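Local coordinates for protein pectate lyase (Cellvibrio cellulosa, PDB 1GXM) that cleaves pectate by anti-beta-elimination as a family 10 polysaccharide lyase, with this chain forming its catalytic module, at residues D17-A22 and V222-M227; N108-T113 and V171-D176. All blocks are in the same frame, centred on the assembly; numbering follows the deposited sequence.

Interaction 1 (D17-A22 and V222-M227)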
ATOM      1  N   ASP A  17       6.554  -4.965  15.865  1.00 20.31           N
ATOM      2  CA  ASP A  17       5.668  -4.307  16.818  1.00 21.14           C
ATOM      3  C   ASP A  17       5.567  -2.815  16.516  1.00 20.14           C
ATOM      4  O   ASP A  17       6.538  -2.081  16.656  1.00 20.88           O
ATOM      5  CB  ASP A  17       6.174  -4.500  18.249  1.00 22.18           C
ATOM      6  CG  ASP A  17       5.195  -3.965  19.292  1.00 25.92           C
ATOM      7  OD1 ASP A  17       3.989  -4.210  19.135  1.00 30.24           O
ATOM      8  OD2 ASP A  17       5.538  -3.294  20.297  1.00 31.27           O
ATOM      9  N   GLY A  18       4.374  -2.383  16.125  1.00 18.80           N
ATOM     10  CA  GLY A  18       4.121  -1.015  15.703  1.00 18.20           C
ATOM     11  C   GLY A  18       4.264  -0.760  14.205  1.00 16.47           C
ATOM     12  O   GLY A  18       4.068   0.344  13.739  1.00 16.20           O
ATOM     13  N   ASN A  19       4.630  -1.781  13.449  1.00 14.96           N
ATOM     14  CA  ASN A  19       4.817  -1.597  12.020  1.00 13.72           C
ATOM     15  C   ASN A  19       3.453  -1.518  11.350  1.00 13.29           C
ATOM     16  O   ASN A  19       2.653  -2.438  11.478  1.00 13.22           O
ATOM     17  CB  ASN A  19       5.635  -2.740  11.444  1.00 12.99           C
ATOM     18  CG  ASN A  19       5.849  -2.599   9.952  1.00 12.49           C
ATOM     19  OD1 ASN A  19       4.897  -2.553   9.183  1.00 13.44           O
ATOM     20  ND2 ASN A  19       7.107  -2.549   9.537  1.00 11.21           N
ATOM     21  N   PRO A  20       3.151  -0.415  10.679  1.00 13.61           N
ATOM     22  CA  PRO A  20       1.814  -0.232  10.102  1.00 14.05           C
ATOM     23  C   PRO A  20       1.356  -1.349   9.168  1.00 13.45           C
ATOM     24  O   PRO A  20       0.176  -1.701   9.130  1.00 13.77           O
ATOM     25  CB  PRO A  20       1.939   1.094   9.350  1.00 15.04           C
ATOM     26  CG  PRO A  20       2.983   1.810  10.057  1.00 15.02           C
ATOM     27  CD  PRO A  20       3.970   0.798  10.510  1.00 14.27           C
ATOM     28  N   ALA A  21       2.276  -1.868   8.366  1.00 12.26           N
ATOM     29  CA  ALA A  21       1.943  -2.938   7.433  1.00 12.19           C
ATOM     30  C   ALA A  21       1.630  -4.242   8.168  1.00 12.14           C
ATOM     31  O   ALA A  21       0.698  -4.951   7.826  1.00 11.67           O
ATOM     32  CB  ALA A  21       3.078  -3.128   6.456  1.00 12.88           C
ATOM     33  N   ALA A  22       2.415  -4.551   9.184  1.00 12.48           N
ATOM     34  CA  ALA A  22       2.166  -5.713  10.008  1.00 12.83           C
ATOM     35  C   ALA A  22       0.840  -5.559  10.757  1.00 12.98           C
ATOM     36  O   ALA A  22       0.083  -6.525  10.907  1.00 13.50           O
ATOM     37  CB  ALA A  22       3.286  -5.892  11.005  1.00 13.09           C
ATOM     38  N   VAL A 222       4.878   2.074   2.098  1.00  8.51           N
ATOM     39  CA  VAL A 222       6.076   1.587   1.410  1.00  8.22           C
ATOM     40  C   VAL A 222       7.219   1.496   2.418  1.00  8.21           C
ATOM     41  O   VAL A 222       7.939   0.510   2.491  1.00  8.54           O
ATOM     42  CB  VAL A 222       6.470   2.502   0.251  1.00  8.18           C
ATOM     43  CG1 VAL A 222       7.745   1.987  -0.397  1.00  9.12           C
ATOM     44  CG2 VAL A 222       5.373   2.572  -0.795  1.00  9.34           C
ATOM     45  N   LEU A 223       7.397   2.546   3.205  1.00  8.43           N
ATOM     46  CA  LEU A 223       8.404   2.524   4.260  1.00  8.58           C
ATOM     47  C   LEU A 223       8.156   1.413   5.268  1.00  8.44           C
ATOM     48  O   LEU A 223       9.065   0.720   5.688  1.00  9.51           O
ATOM     49  CB  LEU A 223       8.485   3.875   4.952  1.00  8.78           C
ATOM     50  CG  LEU A 223       9.041   4.965   4.056  1.00  9.11           C
ATOM     51  CD1 LEU A 223       8.813   6.349   4.668  1.00  9.08           C
ATOM     52  CD2 LEU A 223      10.517   4.788   3.756  1.00  9.46           C
ATOM     53  N   ALA A 224       6.907   1.235   5.645  1.00  8.44           N
ATOM     54  CA  ALA A 224       6.559   0.196   6.594  1.00  9.24           C
ATOM     55  C   ALA A 224       6.937  -1.168   6.010  1.00  9.41           C
ATOM     56  O   ALA A 224       7.521  -2.005   6.696  1.00  9.96           O
ATOM     57  CB  ALA A 224       5.091   0.260   6.911  1.00  9.40           C
ATOM     58  N   PHE A 225       6.615  -1.408   4.746  1.00  9.32           N
ATOM     59  CA  PHE A 225       7.038  -2.650   4.112  1.00  9.42           C
ATOM     60  C   PHE A 225       8.558  -2.801   4.124  1.00  9.99           C
ATOM     61  O   PHE A 225       9.077  -3.857   4.463  1.00 10.28           O
ATOM     62  CB  PHE A 225       6.552  -2.771   2.674  1.00  9.74           C
ATOM     63  CG  PHE A 225       7.265  -3.846   1.951  1.00 10.51           C
ATOM     64  CD1 PHE A 225       7.054  -5.168   2.281  1.00 10.30           C
ATOM     65  CD2 PHE A 225       8.252  -3.528   1.046  1.00 11.42           C
ATOM     66  CE1 PHE A 225       7.810  -6.163   1.680  1.00 11.47           C
ATOM     67  CE2 PHE A 225       9.005  -4.508   0.464  1.00 10.84           C
ATOM     68  CZ  PHE A 225       8.763  -5.827   0.768  1.00 11.99           C
ATOM     69  N   LEU A 226       9.276  -1.765   3.734  1.00  9.69           N
ATOM     70  CA  LEU A 226      10.735  -1.850   3.733  1.00 10.16           C
ATOM     71  C   LEU A 226      11.280  -2.174   5.093  1.00 10.60           C
ATOM     72  O   LEU A 226      12.273  -2.888   5.197  1.00 10.79           O
ATOM     73  CB  LEU A 226      11.376  -0.582   3.203  1.00  9.75           C
ATOM     74  CG  LEU A 226      11.237  -0.353   1.708  1.00 10.71           C
ATOM     75  CD1 LEU A 226      11.840   1.023   1.408  1.00 12.25           C
ATOM     76  CD2 LEU A 226      11.891  -1.427   0.859  1.00 10.68           C
ATOM     77  N   MET A 227      10.629  -1.681   6.132  1.00 10.48           N
ATOM     78  CA  MET A 227      11.044  -1.910   7.489  1.00 10.97           C
ATOM     79  C   MET A 227      10.784  -3.346   7.961  1.00 11.81           C
ATOM     80  O   MET A 227      11.277  -3.713   9.023  1.00 12.84           O
ATOM     81  CB  MET A 227      10.394  -0.884   8.411  1.00 10.89           C
ATOM     82  CG  MET A 227      10.989   0.479   8.211  1.00 11.35           C
ATOM     83  SD  MET A 227      10.134   1.797   9.037  1.00 14.31           S
ATOM     84  CE  MET A 227      10.956   1.853  10.614  1.00 16.01           C
TER
HETATM   85  O   HOH W   1       9.382  -3.377  11.044  1.00 15.34           O
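A21 and A224 are the residues whose CA atoms lie nearest each other across the two segments, 5.6 Å apart. Here the first turn of helix 20-28 meets the last turns of helix 219-226, in the alpha/alpha toroid-type helical domain of this family 10 lyase. N19 is the N-cap of helix 20-28 and makes the one direct hydrogen bond across the contact. Its CG is anti to the backbone N (chi1 180°), and the amide divides its work between the two helices. OD1 accepts from A22 N at 3.2 Å, with the donor above the carbonyl plane. A21 N also points to OD1 in a weak, bent bond. The other end of the amide, ND2, donates to A224 O at 2.9 Å. This bond is nearly straight (169°), and A224 O lies almost in the amide plane of N19. ND2 also donates to water 1, which in turn donates to M227 O. Bonds at both ends hold the buried amide in its rotation.

A224 CB points at the first turn of helix 20-28. It packs on P20 CD at 3.8 Å and on A21 CB at 4.0 Å. Y139 and T142 of helix 136-148 touch A21 as well, and F325 of helix 318-329 lies against N19 and M227. The carbonyl end of the N19 amide also rests on the methyl, with OD1 3.6 Å from A224 CB.

Interaction 2 (N108-T113 and V171-D176)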
ATOM      1  N   ASN A 108       1.944 -14.054 -10.073  1.00 12.37           N
ATOM      2  CA  ASN A 108       1.696 -14.012 -11.512  1.00 12.67           C
ATOM      3  C   ASN A 108       1.529 -12.605 -12.038  1.00 11.64           C
ATOM      4  O   ASN A 108       1.910 -12.301 -13.168  1.00 12.49           O
ATOM      5  CB  ASN A 108       0.467 -14.806 -11.900  1.00 12.79           C
ATOM      6  CG  ASN A 108       0.708 -16.287 -11.896  1.00 14.35           C
ATOM      7  OD1 ASN A 108       1.858 -16.753 -11.974  1.00 16.33           O
ATOM      8  ND2 ASN A 108      -0.377 -17.050 -11.812  1.00 15.66           N
ATOM      9  N   SER A 109       0.969 -11.730 -11.190  1.00 11.45           N
ATOM     10  CA  SER A 109       0.751 -10.339 -11.586  1.00 10.92           C
ATOM     11  C   SER A 109       2.016  -9.520 -11.647  1.00 10.60           C
ATOM     12  O   SER A 109       2.022  -8.448 -12.216  1.00 11.50           O
ATOM     13  CB  SER A 109      -0.220  -9.681 -10.631  1.00 11.34           C
ATOM     14  OG  SER A 109       0.406  -9.257  -9.438  1.00 11.58           O
ATOM     15  N   GLN A 110       3.084 -10.026 -11.052  1.00 10.89           N
ATOM     16  CA  GLN A 110       4.285  -9.251 -10.881  1.00 11.38           C
ATOM     17  C   GLN A 110       5.065  -9.120 -12.179  1.00 11.51           C
ATOM     18  O   GLN A 110       5.330 -10.101 -12.863  1.00 12.98           O
ATOM     19  CB  GLN A 110       5.160  -9.855  -9.790  1.00 11.37           C
ATOM     20  CG  GLN A 110       6.294  -8.967  -9.363  1.00 11.42           C
ATOM     21  CD  GLN A 110       7.022  -9.524  -8.176  1.00 11.16           C
ATOM     22  OE1 GLN A 110       7.343 -10.714  -8.132  1.00 12.87           O
ATOM     23  NE2 GLN A 110       7.295  -8.671  -7.193  1.00 10.26           N
ATOM     24  N   TYR A 111       5.432  -7.907 -12.524  1.00 11.65           N
ATOM     25  CA  TYR A 111       6.278  -7.684 -13.659  1.00 11.59           C
ATOM     26  C   TYR A 111       7.696  -8.170 -13.386  1.00 12.45           C
ATOM     27  O   TYR A 111       8.077  -8.348 -12.248  1.00 12.02           O
ATOM     28  CB  TYR A 111       6.344  -6.211 -13.993  1.00 12.08           C
ATOM     29  CG  TYR A 111       5.095  -5.561 -14.518  1.00 10.71           C
ATOM     30  CD1 TYR A 111       4.126  -5.055 -13.668  1.00 10.30           C
ATOM     31  CD2 TYR A 111       4.944  -5.337 -15.872  1.00 11.33           C
ATOM     32  CE1 TYR A 111       3.030  -4.374 -14.154  1.00  9.41           C
ATOM     33  CE2 TYR A 111       3.848  -4.674 -16.359  1.00 11.15           C
ATOM     34  CZ  TYR A 111       2.902  -4.174 -15.488  1.00 10.52           C
ATOM     35  OH  TYR A 111       1.837  -3.499 -15.993  1.00 11.26           O
ATOM     36  N   SER A 112       8.498  -8.268 -14.439  1.00 12.92           N
ATOM     37  CA  SER A 112       9.893  -8.688 -14.323  1.00 14.01           C
ATOM     38  C   SER A 112      10.681  -7.772 -13.396  1.00 13.30           C
ATOM     39  O   SER A 112      11.635  -8.205 -12.762  1.00 14.20           O
ATOM     40  CB  SER A 112      10.561  -8.707 -15.690  1.00 14.36           C
ATOM     41  OG  SER A 112      10.606  -7.438 -16.253  1.00 18.56           O
ATOM     42  N   THR A 113      10.252  -6.522 -13.307  1.00 12.34           N
ATOM     43  CA  THR A 113      10.906  -5.526 -12.469  1.00 11.47           C
ATOM     44  C   THR A 113      10.538  -5.613 -10.994  1.00 10.87           C
ATOM     45  O   THR A 113      11.111  -4.931 -10.173  1.00 11.81           O
ATOM     46  CB  THR A 113      10.510  -4.146 -12.915  1.00 11.86           C
ATOM     47  OG1 THR A 113       9.087  -4.039 -12.816  1.00 11.97           O
ATOM     48  CG2 THR A 113      10.871  -3.880 -14.370  1.00 13.00           C
ATOM     49  N   VAL A 171       9.122 -11.070  -3.261  1.00 10.58           N
ATOM     50  CA  VAL A 171       9.370 -10.007  -2.284  1.00 11.58           C
ATOM     51  C   VAL A 171      10.665  -9.286  -2.594  1.00 11.21           C
ATOM     52  O   VAL A 171      10.727  -8.066  -2.539  1.00 11.40           O
ATOM     53  CB  VAL A 171       9.357 -10.551  -0.856  1.00 11.57           C
ATOM     54  CG1 VAL A 171       9.820  -9.516   0.151  1.00 13.15           C
ATOM     55  CG2 VAL A 171       7.973 -11.008  -0.500  1.00 12.33           C
ATOM     56  N   THR A 172      11.691 -10.040  -2.945  1.00 11.55           N
ATOM     57  CA  THR A 172      12.971  -9.469  -3.311  1.00 12.50           C
ATOM     58  C   THR A 172      12.852  -8.584  -4.529  1.00 11.34           C
ATOM     59  O   THR A 172      13.403  -7.494  -4.570  1.00 10.96           O
ATOM     60  CB  THR A 172      13.970 -10.584  -3.571  1.00 13.78           C
ATOM     61  OG1 THR A 172      14.079 -11.361  -2.377  1.00 16.80           O
ATOM     62  CG2 THR A 172      15.327 -10.026  -3.805  1.00 15.74           C
ATOM     63  N   LYS A 173      12.142  -9.067  -5.535  1.00 10.92           N
ATOM     64  CA  LYS A 173      11.915  -8.274  -6.734  1.00 10.98           C
ATOM     65  C   LYS A 173      11.125  -7.014  -6.405  1.00  9.89           C
ATOM     66  O   LYS A 173      11.408  -5.973  -6.932  1.00 10.26           O
ATOM     67  CB  LYS A 173      11.172  -9.085  -7.789  1.00 10.94           C
ATOM     68  CG  LYS A 173      12.030 -10.148  -8.446  1.00 12.41           C
ATOM     69  CD  LYS A 173      11.202 -11.140  -9.258  1.00 14.77           C
ATOM     70  CE  LYS A 173      10.475 -10.513 -10.402  1.00 15.93           C
ATOM     71  NZ  LYS A 173       9.770 -11.562 -11.182  1.00 17.71           N
ATOM     72  N   GLY A 174      10.116  -7.139  -5.558  1.00 10.04           N
ATOM     73  CA  GLY A 174       9.314  -5.989  -5.172  1.00 10.23           C
ATOM     74  C   GLY A 174      10.135  -4.964  -4.433  1.00 10.23           C
ATOM     75  O   GLY A 174       9.999  -3.746  -4.626  1.00  9.65           O
ATOM     76  N   THR A 175      11.016  -5.460  -3.576  1.00  9.98           N
ATOM     77  CA  THR A 175      11.906  -4.578  -2.849  1.00 10.01           C
ATOM     78  C   THR A 175      12.841  -3.858  -3.792  1.00  9.66           C
ATOM     79  O   THR A 175      13.073  -2.664  -3.661  1.00  9.85           O
ATOM     80  CB  THR A 175      12.701  -5.380  -1.823  1.00 10.68           C
ATOM     81  OG1 THR A 175      11.806  -5.952  -0.869  1.00 12.86           O
ATOM     82  CG2 THR A 175      13.591  -4.473  -1.010  1.00 11.49           C
ATOM     83  N   ASP A 176      13.420  -4.601  -4.727  1.00  9.89           N
ATOM     84  CA  ASP A 176      14.281  -4.031  -5.732  1.00 10.99           C
ATOM     85  C   ASP A 176      13.542  -2.924  -6.478  1.00  9.72           C
ATOM     86  O   ASP A 176      14.089  -1.853  -6.715  1.00 10.48           O
ATOM     87  CB  ASP A 176      14.762  -5.129  -6.676  1.00 11.83           C
ATOM     88  CG  ASP A 176      15.793  -4.645  -7.636  1.00 13.46           C
ATOM     89  OD1 ASP A 176      16.940  -4.409  -7.202  1.00 17.16           O
ATOM     90  OD2 ASP A 176      15.526  -4.458  -8.836  1.00 15.41           O
TER
HETATM   91  O   HOH W   2       8.020 -12.976  -9.366  1.00 19.19           O
HETATM   92  O   HOH W   3       7.781 -11.407 -13.177  1.00 23.01           O
HETATM   93  O   HOH W   4      13.310  -3.467 -10.249  1.00 13.96           O
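K173 NZ is gripped by two waters that tie it to Q110. The contact sets the loop that leaves helix 93-109 against the flank of helix 161-181, in the helical toroid. NZ donates to water 2 at 2.9 Å and to water 3 at 2.8 Å. Water 2 donates to Q110 OE1 at 2.7 Å, and water 3 donates to Q110 O. Both the side chain and the backbone of one residue are therefore bridged to the lysine.

The K173 chain bends at chi3 (63°), which places CE 3.5 Å from S112 O and close to Y111 O as well. These carbonyls may add some favourable electrostatics to the ammonium group. The Q110 side chain is extended beyond CG and crosses that of K173 obliquely. Its NE2 donates to G114 O and A170 O, and lies 3.6 Å from G174 N. The site is at the surface, and Y111 OH hydrogen-bonds to D128 O and to a bound glycerol, probably from the crystallisation liquor.

T113 O and K173 O are two acceptors, 3.4 Å apart. T113 O is served instead by water 4, which donates to it at 2.6 Å and also donates to D176 OD2.

How the interactions relate
From the N terminus, the chain first passes through 17-22, whose partner 222-227 comes some 200 residues later. Interaction 1 closes that long span and ties the N-terminal helix 20-28 to helix 219-226. Interaction 2 lies wholly within the span, so the two do not cross. It closes a shorter loop of 57 residues and joins the loop that follows helix 93-109 to helix 161-181. Their centres are 18 Å apart, yet they meet through helix 161-181. F225 packs on that helix, with its CE2 3.4 Å from T175 OG1, and L226 CD2 touches T175 CG2. Helix 161-181 thus lies between the surface loop 110-113 and helix 219-226.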